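PDB 5C82: nourseothricin acetyltransferase from Streptomyces noursei, which probably transfers an acetyl group to the antibiotic nourseothricin, inactivating it and so conferring resistance. Local coordinates for residues A[97-108]-A[133-144]. The protein carries 1 engineered substitution. Numbering follows the deposited sequence.
Sequences VSYSGWNRRLTV and FARERGAGHLWL
The guanidinium of Arg105 lies between Trp143, over the centre of one face, and Asn103 ND2, offset toward the rim of the other, while His141 sits at the edge. On the tryptophan side the stack is nearly parallel, planes 11° apart, with CZ of Arg105 3.5 Å from the centroid of the five-membered ring of Trp143, a cation-pi contact. The imidazole of His141 stands almost perpendicular to the guanidinium and accepts a hydrogen bond at NE2 from Arg105 NE (2.9 Å), the donor tilted 20° out of the imidazole plane, a geometry consistent with an unprotonated NE2. A bend at chi3 (-75°) turns the otherwise extended arginine chain so that NE meets the histidine while its end lies flat on the indole. NH2 continues into a salt bridge with Asp168 of the second subunit, and Leu171 O of that subunit accepts a bond from Asn103 ND2, so the stack lies at the dimer interface. At the six-membered end of Trp143, Thr107 CG2 comes to the ring edge, 3.7 Å from CE3.

These residues sit on the two parallel strands of a beta-alpha-beta crossover of the GNAT fold: strand 105-113 and strand 141-147, joined through helix 122-137. Leu106 N donates to His141 O at 3.0 Å, and Trp143 N returns a bond to Leu106 O. Just before this ladder, Arg104 and Arg105 both face Ser100 in a G1 beta bulge, and Arg104 O accepts a bond from Gly140 N (2.9 Å).

Helix 122-137 packs on the sheet face that carries Leu106 and Val108, the one turned away from Arg105 and Trp143. Leu106 touches Ala134 CB with its CG and sets CD2 against the edge of the Phe133 ring, 3.7 Å from CD2 of Phe133. Where the helix closes in a Schellman motif at Gly138, Arg137 CB sits squarely over the Tyr99 ring in a CH-pi contact, 3.6 Å from its centroid.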
loop_
_atom_site.group_PDB
_atom_site.type_symbol
_atom_site.label_atom_id
_atom_site.label_comp_id
_atom_site.label_asym_id
_atom_site.label_seq_id
_atom_site.Cartn_x
_atom_site.Cartn_y
_atom_site.Cartn_z
ATOM N N VAL A 97 -13.978 4.058 6.611
ATOM C CA VAL A 97 -13.824 2.943 5.688
ATOM C C VAL A 97 -13.956 3.415 4.256
ATOM O O VAL A 97 -14.655 4.398 3.972
ATOM C CB VAL A 97 -14.727 1.712 6.010
ATOM C CG1 VAL A 97 -14.513 1.221 7.443
ATOM C CG2 VAL A 97 -16.215 1.969 5.730
ATOM N N SER A 98 -13.264 2.717 3.356
ATOM C CA SER A 98 -13.282 2.975 1.925
ATOM C C SER A 98 -13.310 1.608 1.229
ATOM O O SER A 98 -12.595 0.698 1.644
ATOM C CB SER A 98 -12.040 3.765 1.527
ATOM O OG SER A 98 -11.827 3.708 0.129
ATOM N N TYR A 99 -14.131 1.462 0.184
ATOM C CA TYR A 99 -14.243 0.200 -0.541
ATOM C C TYR A 99 -13.647 0.288 -1.947
ATOM O O TYR A 99 -13.903 1.257 -2.668
ATOM C CB TYR A 99 -15.704 -0.252 -0.627
ATOM C CG TYR A 99 -15.857 -1.589 -1.320
ATOM C CD1 TYR A 99 -15.379 -2.759 -0.733
ATOM C CD2 TYR A 99 -16.461 -1.684 -2.573
ATOM C CE1 TYR A 99 -15.494 -3.986 -1.375
ATOM C CE2 TYR A 99 -16.591 -2.909 -3.220
ATOM C CZ TYR A 99 -16.120 -4.061 -2.606
ATOM O OH TYR A 99 -16.213 -5.273 -3.234
ATOM N N SER A 100 -12.899 -0.751 -2.346
ATOM C CA SER A 100 -12.315 -0.864 -3.682
ATOM C C SER A 100 -12.785 -2.188 -4.287
ATOM O O SER A 100 -12.461 -3.268 -3.767
ATOM C CB SER A 100 -10.790 -0.786 -3.606
ATOM O OG SER A 100 -10.180 -1.273 -4.791
ATOM N N GLY A 101 -13.589 -2.087 -5.337
ATOM C CA GLY A 101 -14.169 -3.226 -6.047
ATOM C C GLY A 101 -13.198 -4.094 -6.836
ATOM O O GLY A 101 -13.446 -5.295 -6.981
ATOM N N TRP A 102 -12.096 -3.519 -7.375
ATOM C CA TRP A 102 -11.106 -4.295 -8.141
ATOM C C TRP A 102 -10.583 -5.540 -7.359
ATOM O O TRP A 102 -10.486 -6.636 -7.913
ATOM C CB TRP A 102 -9.956 -3.391 -8.654
ATOM C CG TRP A 102 -8.654 -4.120 -8.795
ATOM C CD1 TRP A 102 -8.345 -5.081 -9.718
ATOM C CD2 TRP A 102 -7.545 -4.054 -7.897
ATOM N NE1 TRP A 102 -7.107 -5.612 -9.450
ATOM C CE2 TRP A 102 -6.588 -4.996 -8.341
ATOM C CE3 TRP A 102 -7.230 -3.233 -6.803
ATOM C CZ2 TRP A 102 -5.352 -5.159 -7.720
ATOM C CZ3 TRP A 102 -6.003 -3.399 -6.186
ATOM C CH2 TRP A 102 -5.083 -4.357 -6.641
ATOM N N ASN A 103 -10.258 -5.361 -6.072
ATOM C CA ASN A 103 -9.783 -6.463 -5.244
ATOM C C ASN A 103 -10.734 -6.747 -4.101
ATOM O O ASN A 103 -10.389 -7.511 -3.192
ATOM C CB ASN A 103 -8.345 -6.240 -4.771
ATOM C CG ASN A 103 -8.144 -5.034 -3.903
ATOM O OD1 ASN A 103 -9.007 -4.158 -3.806
ATOM N ND2 ASN A 103 -6.960 -4.930 -3.309
ATOM N N ARG A 104 -11.963 -6.160 -4.174
ATOM C CA ARG A 104 -13.053 -6.338 -3.203
ATOM C C ARG A 104 -12.517 -6.131 -1.781
ATOM O O ARG A 104 -12.730 -6.940 -0.875
ATOM C CB ARG A 104 -13.718 -7.718 -3.369
ATOM C CG ARG A 104 -14.228 -8.019 -4.778
ATOM C CD ARG A 104 -14.447 -9.513 -4.967
ATOM N NE ARG A 104 -15.512 -10.050 -4.110
ATOM C CZ ARG A 104 -15.404 -11.153 -3.368
ATOM N NH1 ARG A 104 -14.269 -11.846 -3.352
ATOM N NH2 ARG A 104 -16.426 -11.564 -2.627
ATOM N N ARG A 105 -11.770 -5.050 -1.618
ATOM C CA ARG A 105 -11.140 -4.753 -0.351
ATOM C C ARG A 105 -11.826 -3.595 0.329
ATOM O O ARG A 105 -11.962 -2.523 -0.246
ATOM C CB ARG A 105 -9.629 -4.458 -0.564
ATOM C CG ARG A 105 -8.926 -3.816 0.639
ATOM C CD ARG A 105 -7.482 -3.469 0.333
ATOM N NE ARG A 105 -6.635 -4.672 0.327
ATOM C CZ ARG A 105 -5.307 -4.654 0.261
ATOM N NH1 ARG A 105 -4.649 -3.497 0.230
ATOM N NH2 ARG A 105 -4.623 -5.782 0.295
ATOM N N LEU A 106 -12.183 -3.797 1.585
ATOM C CA LEU A 106 -12.678 -2.717 2.406
ATOM C C LEU A 106 -11.462 -2.274 3.237
ATOM O O LEU A 106 -10.929 -3.036 4.041
ATOM C CB LEU A 106 -13.843 -3.198 3.281
ATOM C CG LEU A 106 -14.770 -2.168 3.957
ATOM C CD1 LEU A 106 -14.346 -1.850 5.349
ATOM C CD2 LEU A 106 -15.129 -0.990 3.070
ATOM N N THR A 107 -10.986 -1.078 2.979
ATOM C CA THR A 107 -9.862 -0.476 3.686
ATOM C C THR A 107 -10.372 0.265 4.908
ATOM O O THR A 107 -11.291 1.078 4.816
ATOM C CB THR A 107 -9.049 0.421 2.711
ATOM O OG1 THR A 107 -8.373 -0.438 1.797
ATOM C CG2 THR A 107 -8.019 1.331 3.419
ATOM N N VAL A 108 -9.779 -0.013 6.051
ATOM C CA VAL A 108 -10.098 0.706 7.282
ATOM C C VAL A 108 -9.075 1.838 7.252
ATOM O O VAL A 108 -7.899 1.607 7.553
ATOM C CB VAL A 108 -9.984 -0.197 8.553
ATOM C CG1 VAL A 108 -10.299 0.598 9.815
ATOM C CG2 VAL A 108 -10.886 -1.434 8.448
ATOM N N PHE A 133 -20.723 -3.290 6.603
ATOM C CA PHE A 133 -20.596 -2.479 5.388
ATOM C C PHE A 133 -19.802 -3.229 4.302
ATOM O O PHE A 133 -20.152 -3.150 3.121
ATOM C CB PHE A 133 -19.907 -1.141 5.731
ATOM C CG PHE A 133 -19.799 -0.151 4.592
ATOM C CD1 PHE A 133 -20.904 0.584 4.179
ATOM C CD2 PHE A 133 -18.599 0.025 3.916
ATOM C CE1 PHE A 133 -20.795 1.513 3.130
ATOM C CE2 PHE A 133 -18.492 0.950 2.869
ATOM C CZ PHE A 133 -19.585 1.693 2.490
ATOM N N ALA A 134 -18.740 -3.954 4.703
ATOM C CA ALA A 134 -17.911 -4.755 3.796
ATOM C C ALA A 134 -18.765 -5.847 3.135
ATOM O O ALA A 134 -18.711 -6.020 1.913
ATOM C CB ALA A 134 -16.739 -5.378 4.556
ATOM N N ARG A 135 -19.580 -6.541 3.944
ATOM C CA ARG A 135 -20.504 -7.582 3.500
ATOM C C ARG A 135 -21.493 -7.009 2.498
ATOM O O ARG A 135 -21.615 -7.566 1.416
ATOM C CB ARG A 135 -21.239 -8.233 4.695
ATOM C CG ARG A 135 -20.343 -9.122 5.566
ATOM C CD ARG A 135 -21.131 -9.964 6.564
ATOM N NE ARG A 135 -21.827 -11.082 5.915
ATOM C CZ ARG A 135 -22.557 -11.994 6.554
ATOM N NH1 ARG A 135 -22.701 -11.937 7.873
ATOM N NH2 ARG A 135 -23.149 -12.969 5.879
ATOM N N GLU A 136 -22.120 -5.852 2.814
ATOM C CA GLU A 136 -23.079 -5.154 1.936
ATOM C C GLU A 136 -22.466 -4.880 0.542
ATOM O O GLU A 136 -23.123 -5.095 -0.473
ATOM C CB GLU A 136 -23.553 -3.834 2.573
ATOM C CG GLU A 136 -24.444 -3.990 3.790
ATOM C CD GLU A 136 -24.736 -2.714 4.568
ATOM O OE1 GLU A 136 -24.692 -1.613 3.968
ATOM O OE2 GLU A 136 -25.029 -2.821 5.783
ATOM N N ARG A 137 -21.188 -4.468 0.511
ATOM C CA ARG A 137 -20.431 -4.199 -0.718
ATOM C C ARG A 137 -19.940 -5.469 -1.426
ATOM O O ARG A 137 -19.494 -5.383 -2.569
ATOM C CB ARG A 137 -19.248 -3.262 -0.431
ATOM C CG ARG A 137 -19.635 -1.854 0.030
ATOM C CD ARG A 137 -20.085 -0.975 -1.121
ATOM N NE ARG A 137 -20.683 0.283 -0.670
ATOM C CZ ARG A 137 -21.971 0.447 -0.380
ATOM N NH1 ARG A 137 -22.812 -0.578 -0.460
ATOM N NH2 ARG A 137 -22.425 1.633 0.003
ATOM N N GLY A 138 -20.037 -6.623 -0.760
ATOM C CA GLY A 138 -19.563 -7.894 -1.290
ATOM C C GLY A 138 -18.047 -8.021 -1.227
ATOM O O GLY A 138 -17.443 -8.674 -2.085
ATOM N N ALA A 139 -17.413 -7.414 -0.188
ATOM C CA ALA A 139 -15.962 -7.468 0.013
ATOM C C ALA A 139 -15.486 -8.894 0.295
ATOM O O ALA A 139 -16.218 -9.683 0.888
ATOM C CB ALA A 139 -15.560 -6.548 1.158
ATOM N N GLY A 140 -14.282 -9.225 -0.159
ATOM C CA GLY A 140 -13.681 -10.521 0.110
ATOM C C GLY A 140 -12.822 -10.444 1.367
ATOM O O GLY A 140 -12.568 -11.471 2.016
ATOM N N HIS A 141 -12.357 -9.210 1.725
ATOM C CA HIS A 141 -11.537 -8.988 2.917
ATOM C C HIS A 141 -11.547 -7.532 3.431
ATOM O O HIS A 141 -11.905 -6.587 2.724
ATOM C CB HIS A 141 -10.076 -9.499 2.711
ATOM C CG HIS A 141 -9.224 -8.646 1.808
ATOM N ND1 HIS A 141 -9.275 -8.774 0.430
ATOM C CD2 HIS A 141 -8.312 -7.695 2.129
ATOM C CE1 HIS A 141 -8.387 -7.911 -0.045
ATOM N NE2 HIS A 141 -7.793 -7.228 0.942
ATOM N N LEU A 142 -11.144 -7.380 4.689
ATOM C CA LEU A 142 -10.964 -6.091 5.366
ATOM C C LEU A 142 -9.472 -5.904 5.495
ATOM O O LEU A 142 -8.725 -6.869 5.630
ATOM C CB LEU A 142 -11.620 -6.080 6.741
ATOM C CG LEU A 142 -13.118 -5.770 6.759
ATOM C CD1 LEU A 142 -13.914 -7.031 6.572
ATOM C CD2 LEU A 142 -13.514 -5.087 8.084
ATOM N N TRP A 143 -9.030 -4.678 5.385
ATOM C CA TRP A 143 -7.605 -4.393 5.398
ATOM C C TRP A 143 -7.316 -3.163 6.223
ATOM O O TRP A 143 -8.104 -2.226 6.212
ATOM C CB TRP A 143 -7.132 -4.188 3.941
ATOM C CG TRP A 143 -5.671 -3.896 3.750
ATOM C CD1 TRP A 143 -4.683 -4.800 3.490
ATOM C CD2 TRP A 143 -5.039 -2.602 3.764
ATOM N NE1 TRP A 143 -3.478 -4.150 3.317
ATOM C CE2 TRP A 143 -3.663 -2.803 3.498
ATOM C CE3 TRP A 143 -5.492 -1.291 4.020
ATOM C CZ2 TRP A 143 -2.754 -1.738 3.404
ATOM C CZ3 TRP A 143 -4.587 -0.237 3.938
ATOM C CH2 TRP A 143 -3.244 -0.460 3.600
ATOM N N LEU A 144 -6.153 -3.135 6.887
ATOM C CA LEU A 144 -5.767 -1.926 7.617
ATOM C C LEU A 144 -4.260 -1.751 7.650
ATOM O O LEU A 144 -3.492 -2.696 7.455
ATOM C CB LEU A 144 -6.391 -1.855 9.040
ATOM C CG LEU A 144 -5.971 -2.941 10.052
ATOM C CD1 LEU A 144 -4.641 -2.555 10.777
ATOM C CD2 LEU A 144 -7.079 -3.184 11.060
HETATM O O HOH W 1 -10.909 -9.785 -1.767
#